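PDB 6N2B: tapirin, which probably binds cellulose through a beta-helical C-terminal domain that carries a calcium ion, and is probably involved in cell adhesion. Local coordinates for residues Tyr207-Arg212 with Tyr219-Arg224; Gly299-Asn304 with Asn312-Asp317; Leu495-Pro500 with Leu505-Ala510. All blocks are in the same frame, centred on the assembly; numbering follows the deposited sequence.

Contact 1 (Tyr207-Arg212 with Tyr219-Arg224)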
loop_
_atom_site.group_PDB
_atom_site.type_symbol
_atom_site.label_atom_id
_atom_site.label_comp_id
_atom_site.label_asym_id
_atom_site.label_seq_id
_atom_site.Cartn_x
_atom_site.Cartn_y
_atom_site.Cartn_z
ATOM N N TYR A 207 6.600 9.524 -0.853
ATOM C CA TYR A 207 5.308 8.892 -0.629
ATOM C C TYR A 207 4.183 9.628 -1.356
ATOM O O TYR A 207 4.118 10.863 -1.350
ATOM C CB TYR A 207 5.046 8.762 0.872
ATOM C CG TYR A 207 5.909 7.632 1.372
ATOM C CD1 TYR A 207 7.265 7.832 1.655
ATOM C CD2 TYR A 207 5.402 6.340 1.459
ATOM C CE1 TYR A 207 8.070 6.786 2.066
ATOM C CE2 TYR A 207 6.203 5.281 1.861
ATOM C CZ TYR A 207 7.533 5.505 2.157
ATOM O OH TYR A 207 8.312 4.437 2.547
ATOM N N ALA A 208 3.350 8.847 -2.057
ATOM C CA ALA A 208 2.071 9.360 -2.521
ATOM C C ALA A 208 1.092 9.464 -1.357
ATOM O O ALA A 208 0.331 10.439 -1.249
ATOM C CB ALA A 208 1.522 8.467 -3.628
ATOM N N VAL A 209 1.129 8.489 -0.455
ATOM C CA VAL A 209 0.341 8.519 0.767
ATOM C C VAL A 209 1.294 8.265 1.927
ATOM O O VAL A 209 1.887 7.187 2.025
ATOM C CB VAL A 209 -0.796 7.480 0.753
ATOM C CG1 VAL A 209 -1.609 7.547 2.031
ATOM C CG2 VAL A 209 -1.692 7.698 -0.429
ATOM N N TYR A 210 1.450 9.253 2.795
ATOM C CA TYR A 210 2.168 9.076 4.052
ATOM C C TYR A 210 1.161 9.278 5.169
ATOM O O TYR A 210 0.649 10.385 5.349
ATOM C CB TYR A 210 3.328 10.058 4.177
ATOM C CG TYR A 210 4.196 9.810 5.389
ATOM C CD1 TYR A 210 3.853 10.325 6.633
ATOM C CD2 TYR A 210 5.367 9.059 5.290
ATOM C CE1 TYR A 210 4.641 10.098 7.737
ATOM C CE2 TYR A 210 6.168 8.828 6.394
ATOM C CZ TYR A 210 5.801 9.350 7.614
ATOM O OH TYR A 210 6.597 9.135 8.724
ATOM N N SER A 211 0.872 8.223 5.912
ATOM C CA SER A 211 -0.095 8.287 7.001
ATOM C C SER A 211 0.616 7.968 8.309
ATOM O O SER A 211 1.088 6.841 8.509
ATOM C CB SER A 211 -1.255 7.325 6.761
ATOM O OG SER A 211 -2.108 7.815 5.752
ATOM N N ARG A 212 0.700 8.966 9.194
ATOM C CA ARG A 212 1.298 8.746 10.507
ATOM C C ARG A 212 0.457 7.776 11.323
ATOM O O ARG A 212 0.993 6.904 12.019
ATOM C CB ARG A 212 1.458 10.082 11.233
ATOM C CG ARG A 212 2.077 9.970 12.615
ATOM C CD ARG A 212 2.668 11.297 13.071
ATOM N NE ARG A 212 1.884 11.865 14.164
ATOM C CZ ARG A 212 1.925 11.446 15.428
ATOM N NH1 ARG A 212 2.742 10.457 15.791
ATOM N NH2 ARG A 212 1.155 12.038 16.337
ATOM N N TYR A 219 -13.778 3.687 -1.296
ATOM C CA TYR A 219 -14.058 2.838 -2.446
ATOM C C TYR A 219 -13.659 3.523 -3.749
ATOM O O TYR A 219 -13.976 4.695 -3.965
ATOM C CB TYR A 219 -15.549 2.520 -2.458
ATOM C CG TYR A 219 -16.011 1.651 -3.591
ATOM C CD1 TYR A 219 -15.771 0.284 -3.575
ATOM C CD2 TYR A 219 -16.724 2.194 -4.658
ATOM C CE1 TYR A 219 -16.211 -0.517 -4.594
ATOM C CE2 TYR A 219 -17.168 1.401 -5.682
ATOM C CZ TYR A 219 -16.911 0.039 -5.653
ATOM O OH TYR A 219 -17.347 -0.778 -6.679
ATOM N N LYS A 220 -12.981 2.777 -4.626
ATOM C CA LYS A 220 -12.438 3.311 -5.877
ATOM C C LYS A 220 -11.325 4.317 -5.601
ATOM O O LYS A 220 -11.529 5.534 -5.651
ATOM C CB LYS A 220 -13.545 3.944 -6.727
ATOM C CG LYS A 220 -13.883 3.153 -7.959
ATOM C CD LYS A 220 -12.876 3.451 -9.083
ATOM C CE LYS A 220 -13.227 2.730 -10.394
ATOM N NZ LYS A 220 -12.538 1.410 -10.555
ATOM N N PHE A 221 -10.143 3.819 -5.280
ATOM C CA PHE A 221 -9.008 4.679 -4.982
ATOM C C PHE A 221 -7.811 4.078 -5.685
ATOM O O PHE A 221 -7.456 2.919 -5.441
ATOM C CB PHE A 221 -8.763 4.782 -3.473
ATOM C CG PHE A 221 -7.716 5.803 -3.073
ATOM C CD1 PHE A 221 -6.378 5.447 -2.966
ATOM C CD2 PHE A 221 -8.078 7.101 -2.744
ATOM C CE1 PHE A 221 -5.415 6.379 -2.563
ATOM C CE2 PHE A 221 -7.110 8.037 -2.350
ATOM C CZ PHE A 221 -5.781 7.668 -2.261
ATOM N N THR A 222 -7.225 4.842 -6.588
ATOM C CA THR A 222 -6.030 4.423 -7.293
ATOM C C THR A 222 -4.897 5.343 -6.880
ATOM O O THR A 222 -5.044 6.567 -6.920
ATOM C CB THR A 222 -6.219 4.487 -8.807
ATOM O OG1 THR A 222 -7.258 3.590 -9.217
ATOM C CG2 THR A 222 -4.925 4.135 -9.490
ATOM N N VAL A 223 -3.783 4.763 -6.464
ATOM C CA VAL A 223 -2.539 5.496 -6.345
ATOM C C VAL A 223 -1.589 4.992 -7.428
ATOM O O VAL A 223 -1.410 3.779 -7.612
ATOM C CB VAL A 223 -1.941 5.394 -4.934
ATOM C CG1 VAL A 223 -1.953 3.974 -4.441
ATOM C CG2 VAL A 223 -0.535 5.947 -4.950
ATOM N N ARG A 224 -1.028 5.930 -8.181
ATOM C CA ARG A 224 -0.209 5.644 -9.351
ATOM C C ARG A 224 1.155 6.290 -9.119
ATOM O O ARG A 224 1.293 7.521 -9.197
ATOM C CB ARG A 224 -0.890 6.167 -10.617
ATOM C CG ARG A 224 -0.049 6.124 -11.875
ATOM C CD ARG A 224 -0.775 6.801 -13.054
ATOM N NE ARG A 224 -2.077 6.183 -13.314
ATOM C CZ ARG A 224 -2.269 5.228 -14.218
ATOM N NH1 ARG A 224 -1.242 4.813 -14.945
ATOM N NH2 ARG A 224 -3.478 4.694 -14.396
#
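A208 and V223 meet inside the beta-helix of tapirin, where two strands from different faces look at each other across the core. The contact is methyl on methyl: A208 CB lies 3.5 Å from V223 CG2. V223 reaches it because CG2 stands opposite the backbone N across the CA-CB bond. V209 and F221 make a second, looser pair. V209 CG2 comes to the edge of the F221 ring, near its plane, and stops 4.5 Å from CZ.

The chain turns a corner at A208 and V209. This is how two successive residues can both direct CB toward 219-224. F221 swings its ring inward with CG anti to the backbone N (chi1 -172°). No hydrogen bond crosses between the segments, as expected of strands on separate faces. Strand 207-211 pairs in parallel with 227-230 and 510-513, while 221-224 pairs with 240-250 and 526-531.

Side chains of strand 526-531 cover the contact: A208 touches Y531, V209 touches L529 and F221 touches I527. Polar groups lie beyond this apolar layer. There R224 NE forms a salt bridge with E528 OE2, and S211 OG hydrogen-bonds to T513 OG1.

Contact 2 (Gly299-Asn304 with Asn312-Asp317); sequences GGMELN and NEIYSD
I314 and S316 are the residues of 312-317 that touch 299-304; I314 meets M301 and S316 meets G300. The chain turns a corner at N312 and E313 before it enters this short strand. E313 makes no contact with 299-304 and bonds within its own segment. Y315 OH donates a hydrogen bond to E313 OE1 over 2.6 Å, from above the carboxylate plane. OE1 itself lies at the edge of the Y315 ring, in the ring plane.

I314 is directed toward 299-304. It meets M301 tip to tip, with CD1 3.7 Å from M301 CE. M301 first runs out with CG anti to the backbone N (chi1 176°) and then bends at its last torsion (chi3 79°), which brings CE round to the isoleucine. M301 also touches F328, and I314 touches I330, so the apolar layer continues onto strand 327-330.

Y315 has no contact with 299-304; its ring meets that of Y405. S316 is inward. Its OG sits 4.1 Å from G300 CA, a packing contact; the hydroxyl is hydrogen-bonded to T296 OG1 and G318 N. G300 has a positive phi (94°), at which a CB would press on the carbonyl O of G299.

D317 then turns the next corner. On the other segment, N304 ND2 donates to E302 OE2 over 2.6 Å, on the anti side of the carboxylate but tilted well out of its plane, and close to the amide plane of N304.

No hydrogen bond joins the two segments. Strand 300-303 pairs with 275-278 and 319-322, and strand 314-316 with 293-296 and 333-336. Two parallel-stranded faces meeting through inward side chains are characteristic of a parallel beta-helix.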
loop_
_atom_site.group_PDB
_atom_site.type_symbol
_atom_site.label_atom_id
_atom_site.label_comp_id
_atom_site.label_asym_id
_atom_site.label_seq_id
_atom_site.Cartn_x
_atom_site.Cartn_y
_atom_site.Cartn_z
ATOM N N GLY A 299 1.711 -12.319 11.978
ATOM C CA GLY A 299 0.309 -12.472 11.631
ATOM C C GLY A 299 0.046 -13.102 10.276
ATOM O O GLY A 299 -1.085 -13.529 10.020
ATOM N N GLY A 300 1.048 -13.125 9.392
ATOM C CA GLY A 300 0.970 -13.889 8.160
ATOM C C GLY A 300 0.477 -13.108 6.954
ATOM O O GLY A 300 0.511 -11.875 6.891
ATOM N N MET A 301 0.031 -13.875 5.958
ATOM C CA MET A 301 -0.514 -13.355 4.708
ATOM C C MET A 301 -1.631 -14.290 4.283
ATOM O O MET A 301 -1.366 -15.423 3.877
ATOM C CB MET A 301 0.538 -13.272 3.610
ATOM C CG MET A 301 -0.048 -12.825 2.278
ATOM S SD MET A 301 1.207 -12.189 1.151
ATOM C CE MET A 301 1.908 -13.732 0.545
ATOM N N GLU A 302 -2.867 -13.822 4.374
ATOM C CA GLU A 302 -4.037 -14.613 4.028
ATOM C C GLU A 302 -4.507 -14.173 2.650
ATOM O O GLU A 302 -5.039 -13.068 2.484
ATOM C CB GLU A 302 -5.123 -14.437 5.083
ATOM C CG GLU A 302 -6.331 -15.316 4.910
ATOM C CD GLU A 302 -7.378 -15.034 5.964
ATOM O OE1 GLU A 302 -7.006 -14.499 7.039
ATOM O OE2 GLU A 302 -8.570 -15.336 5.713
ATOM N N LEU A 303 -4.296 -15.036 1.659
ATOM C CA LEU A 303 -4.651 -14.740 0.277
ATOM C C LEU A 303 -5.932 -15.498 -0.049
ATOM O O LEU A 303 -5.918 -16.572 -0.653
ATOM C CB LEU A 303 -3.508 -15.117 -0.660
ATOM C CG LEU A 303 -2.222 -14.367 -0.337
ATOM C CD1 LEU A 303 -1.068 -14.800 -1.240
ATOM C CD2 LEU A 303 -2.462 -12.874 -0.452
ATOM N N ASN A 304 -7.056 -14.935 0.387
ATOM C CA ASN A 304 -8.335 -15.469 -0.042
ATOM C C ASN A 304 -8.557 -15.116 -1.491
ATOM O O ASN A 304 -7.908 -14.238 -2.049
ATOM C CB ASN A 304 -9.485 -14.938 0.802
ATOM C CG ASN A 304 -9.567 -15.623 2.132
ATOM O OD1 ASN A 304 -9.991 -16.781 2.216
ATOM N ND2 ASN A 304 -9.131 -14.931 3.186
ATOM N N ASN A 312 7.819 -12.173 -6.178
ATOM C CA ASN A 312 9.083 -12.754 -6.601
ATOM C C ASN A 312 9.885 -13.265 -5.415
ATOM O O ASN A 312 10.537 -14.309 -5.508
ATOM C CB ASN A 312 9.894 -11.737 -7.389
ATOM C CG ASN A 312 10.770 -12.400 -8.412
ATOM O OD1 ASN A 312 10.275 -13.072 -9.325
ATOM N ND2 ASN A 312 12.086 -12.240 -8.261
ATOM N N GLU A 313 9.880 -12.519 -4.309
ATOM C CA GLU A 313 10.426 -12.962 -3.037
ATOM C C GLU A 313 9.327 -12.796 -2.012
ATOM O O GLU A 313 8.570 -11.821 -2.075
ATOM C CB GLU A 313 11.657 -12.159 -2.620
ATOM C CG GLU A 313 12.511 -11.717 -3.786
ATOM C CD GLU A 313 13.827 -11.051 -3.372
ATOM O OE1 GLU A 313 14.126 -10.979 -2.152
ATOM O OE2 GLU A 313 14.566 -10.599 -4.283
ATOM N N ILE A 314 9.216 -13.756 -1.090
ATOM C CA ILE A 314 8.239 -13.693 -0.001
ATOM C C ILE A 314 8.918 -14.202 1.261
ATOM O O ILE A 314 9.483 -15.297 1.268
ATOM C CB ILE A 314 6.950 -14.492 -0.314
ATOM C CG1 ILE A 314 6.104 -14.728 0.942
ATOM C CG2 ILE A 314 7.262 -15.819 -0.957
ATOM C CD1 ILE A 314 5.485 -13.476 1.519
ATOM N N TYR A 315 8.892 -13.401 2.316
ATOM C CA TYR A 315 9.445 -13.790 3.604
ATOM C C TYR A 315 8.383 -13.584 4.663
ATOM O O TYR A 315 7.739 -12.532 4.694
ATOM C CB TYR A 315 10.690 -12.975 3.952
ATOM C CG TYR A 315 11.700 -12.908 2.835
ATOM C CD1 TYR A 315 12.585 -13.948 2.619
ATOM C CD2 TYR A 315 11.764 -11.807 1.990
ATOM C CE1 TYR A 315 13.525 -13.892 1.586
ATOM C CE2 TYR A 315 12.699 -11.738 0.970
ATOM C CZ TYR A 315 13.571 -12.790 0.767
ATOM O OH TYR A 315 14.492 -12.749 -0.250
ATOM N N SER A 316 8.194 -14.573 5.530
ATOM C CA SER A 316 7.113 -14.450 6.494
ATOM C C SER A 316 7.436 -15.184 7.782
ATOM O O SER A 316 7.742 -16.381 7.768
ATOM C CB SER A 316 5.803 -14.974 5.922
ATOM O OG SER A 316 4.763 -14.731 6.847
ATOM N N ASP A 317 7.353 -14.457 8.890
ATOM C CA ASP A 317 7.497 -15.020 10.223
ATOM C C ASP A 317 6.237 -15.750 10.684
ATOM O O ASP A 317 6.180 -16.194 11.839
ATOM C CB ASP A 317 7.869 -13.911 11.213
ATOM C CG ASP A 317 9.289 -13.388 11.003
ATOM O OD1 ASP A 317 10.057 -14.033 10.258
ATOM O OD2 ASP A 317 9.649 -12.338 11.582
#

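Contact 3 (Leu495-Pro500 with Leu505-Ala510)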
loop_
_atom_site.group_PDB
_atom_site.type_symbol
_atom_site.label_atom_id
_atom_site.label_comp_id
_atom_site.label_asym_id
_atom_site.label_seq_id
_atom_site.Cartn_x
_atom_site.Cartn_y
_atom_site.Cartn_z
ATOM N N LEU A 495 -14.945 20.420 -7.762
ATOM C CA LEU A 495 -13.503 20.658 -7.883
ATOM C C LEU A 495 -13.079 20.565 -9.348
ATOM O O LEU A 495 -13.574 19.704 -10.085
ATOM C CB LEU A 495 -12.709 19.644 -7.068
ATOM C CG LEU A 495 -13.042 19.542 -5.581
ATOM C CD1 LEU A 495 -12.358 18.346 -4.971
ATOM C CD2 LEU A 495 -12.605 20.792 -4.859
ATOM N N PRO A 496 -12.183 21.437 -9.822
ATOM C CA PRO A 496 -11.740 21.335 -11.217
ATOM C C PRO A 496 -10.870 20.122 -11.465
ATOM O O PRO A 496 -10.536 19.839 -12.624
ATOM C CB PRO A 496 -10.961 22.643 -11.440
ATOM C CG PRO A 496 -11.277 23.492 -10.302
ATOM C CD PRO A 496 -11.567 22.587 -9.152
ATOM N N LEU A 497 -10.480 19.421 -10.402
ATOM C CA LEU A 497 -9.752 18.168 -10.495
ATOM C C LEU A 497 -10.644 17.008 -10.915
ATOM O O LEU A 497 -10.121 15.936 -11.248
ATOM C CB LEU A 497 -9.089 17.857 -9.145
ATOM C CG LEU A 497 -8.362 19.031 -8.485
ATOM C CD1 LEU A 497 -7.977 18.730 -7.024
ATOM C CD2 LEU A 497 -7.132 19.382 -9.316
ATOM N N TYR A 498 -11.968 17.195 -10.899
ATOM C CA TYR A 498 -12.896 16.144 -11.285
ATOM C C TYR A 498 -12.901 15.989 -12.796
ATOM O O TYR A 498 -13.042 16.970 -13.529
ATOM C CB TYR A 498 -14.306 16.446 -10.783
ATOM C CG TYR A 498 -15.323 15.454 -11.281
ATOM C CD1 TYR A 498 -15.440 14.193 -10.693
ATOM C CD2 TYR A 498 -16.150 15.761 -12.353
ATOM C CE1 TYR A 498 -16.368 13.268 -11.153
ATOM C CE2 TYR A 498 -17.077 14.845 -12.824
ATOM C CZ TYR A 498 -17.182 13.597 -12.225
ATOM O OH TYR A 498 -18.107 12.687 -12.701
ATOM N N ASN A 499 -12.723 14.753 -13.255
ATOM C CA ASN A 499 -12.753 14.404 -14.666
ATOM C C ASN A 499 -14.102 13.752 -14.930
ATOM O O ASN A 499 -14.378 12.674 -14.371
ATOM C CB ASN A 499 -11.604 13.445 -14.995
ATOM C CG ASN A 499 -11.504 13.074 -16.483
ATOM O OD1 ASN A 499 -12.449 13.227 -17.253
ATOM N ND2 ASN A 499 -10.337 12.552 -16.876
ATOM N N PRO A 500 -14.984 14.366 -15.725
ATOM C CA PRO A 500 -16.303 13.759 -15.940
ATOM C C PRO A 500 -16.236 12.516 -16.803
ATOM O O PRO A 500 -17.107 11.645 -16.685
ATOM C CB PRO A 500 -17.110 14.882 -16.615
ATOM C CG PRO A 500 -16.148 16.033 -16.836
ATOM C CD PRO A 500 -14.768 15.537 -16.591
ATOM N N LEU A 505 -11.920 12.196 -9.288
ATOM C CA LEU A 505 -11.084 13.303 -8.856
ATOM C C LEU A 505 -9.624 12.951 -9.111
ATOM O O LEU A 505 -9.119 11.980 -8.548
ATOM C CB LEU A 505 -11.316 13.515 -7.373
ATOM C CG LEU A 505 -11.277 14.876 -6.747
ATOM C CD1 LEU A 505 -11.879 15.896 -7.703
ATOM C CD2 LEU A 505 -12.100 14.735 -5.472
ATOM N N VAL A 506 -8.934 13.714 -9.945
ATOM C CA VAL A 506 -7.537 13.426 -10.275
ATOM C C VAL A 506 -6.630 14.385 -9.495
ATOM O O VAL A 506 -6.426 15.541 -9.882
ATOM C CB VAL A 506 -7.294 13.504 -11.783
ATOM C CG1 VAL A 506 -5.839 13.274 -12.083
ATOM C CG2 VAL A 506 -8.150 12.474 -12.502
ATOM N N ILE A 507 -6.057 13.907 -8.395
ATOM C CA ILE A 507 -5.108 14.681 -7.611
ATOM C C ILE A 507 -3.695 14.274 -8.003
ATOM O O ILE A 507 -3.297 13.118 -7.805
ATOM C CB ILE A 507 -5.324 14.474 -6.109
ATOM C CG1 ILE A 507 -6.753 14.866 -5.716
ATOM C CG2 ILE A 507 -4.287 15.268 -5.330
ATOM C CD1 ILE A 507 -7.282 14.110 -4.522
ATOM N N GLU A 508 -2.926 15.225 -8.532
ATOM C CA GLU A 508 -1.524 15.020 -8.866
ATOM C C GLU A 508 -0.680 15.693 -7.785
ATOM O O GLU A 508 -0.687 16.928 -7.667
ATOM C CB GLU A 508 -1.204 15.601 -10.240
ATOM C CG GLU A 508 -2.092 15.098 -11.373
ATOM C CD GLU A 508 -1.421 15.221 -12.752
ATOM O OE1 GLU A 508 -0.184 15.382 -12.794
ATOM O OE2 GLU A 508 -2.117 15.151 -13.795
ATOM N N GLY A 509 0.058 14.889 -7.006
ATOM C CA GLY A 509 0.841 15.398 -5.892
ATOM C C GLY A 509 1.008 14.350 -4.809
ATOM O O GLY A 509 1.635 13.323 -5.071
ATOM N N ALA A 510 0.471 14.568 -3.607
ATOM C CA ALA A 510 0.631 13.597 -2.527
ATOM C C ALA A 510 -0.224 14.024 -1.342
ATOM O O ALA A 510 -0.650 15.173 -1.249
ATOM C CB ALA A 510 2.094 13.446 -2.088
#
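L505 fills the inside of the turn made by 495-498. Its CD1 packs under the turn backbone, 3.6 Å from L497 C, and also touches L497 CB. Its CD2 lies 3.7 Å from L495 CD1, and the side chains of L495 and L505 pass each other at a slant. F489 adds to this cluster by touching L495, L505 and I507. With an alanine here, L495 and the turn backbone would probably lose their common apolar partner, and a gap would open beneath the turn.

L497 extends the apolar layer, its CD1 4.3 Å from I507 CG1. Y498 and L505 form an antiparallel non-hydrogen-bonded pair of the beta hairpin. Beside it, V506 N donates to L497 O over 2.8 Å. The bond is nearly straight at hydrogen (175°), but the donor stands 42° above the carbonyl plane.

The 495-498 turn is type I, closed by Y498 N to L495 O at 3.1 Å. Farther out, N499 CB loosely meets V506 CG2, while N499 OD1 accepts from T501 N. The calcium ligands L436 and E465 are about 10 Å from L495, side chain to side chain. Between these two segments the polar link is therefore one backbone bond, and the rest is apolar contact centred on L505.

In the fold
Contacts 1 and 2 are buried in the beta-helix core, while contact 3 is only partly buried. Contacts 1 and 2 join different faces without a hydrogen bond; contact 1 is apolar, contact 2 adds a serine against a glycine. Contact 3 joins neighbouring strands of one hairpin, so it adds a backbone hydrogen bond and buries more surface. Contacts 1 and 3 are neighbours: their centres are about 14 Å apart, and A510 CB packs 3.4 Å from Y207 O. They also share a neighbour, strand 526-531, which pairs with 221-224 and 504-508. Contact 2 lies further along the helix, its centre about 22 Å from that of contact 1 and about 34 Å from that of contact 3.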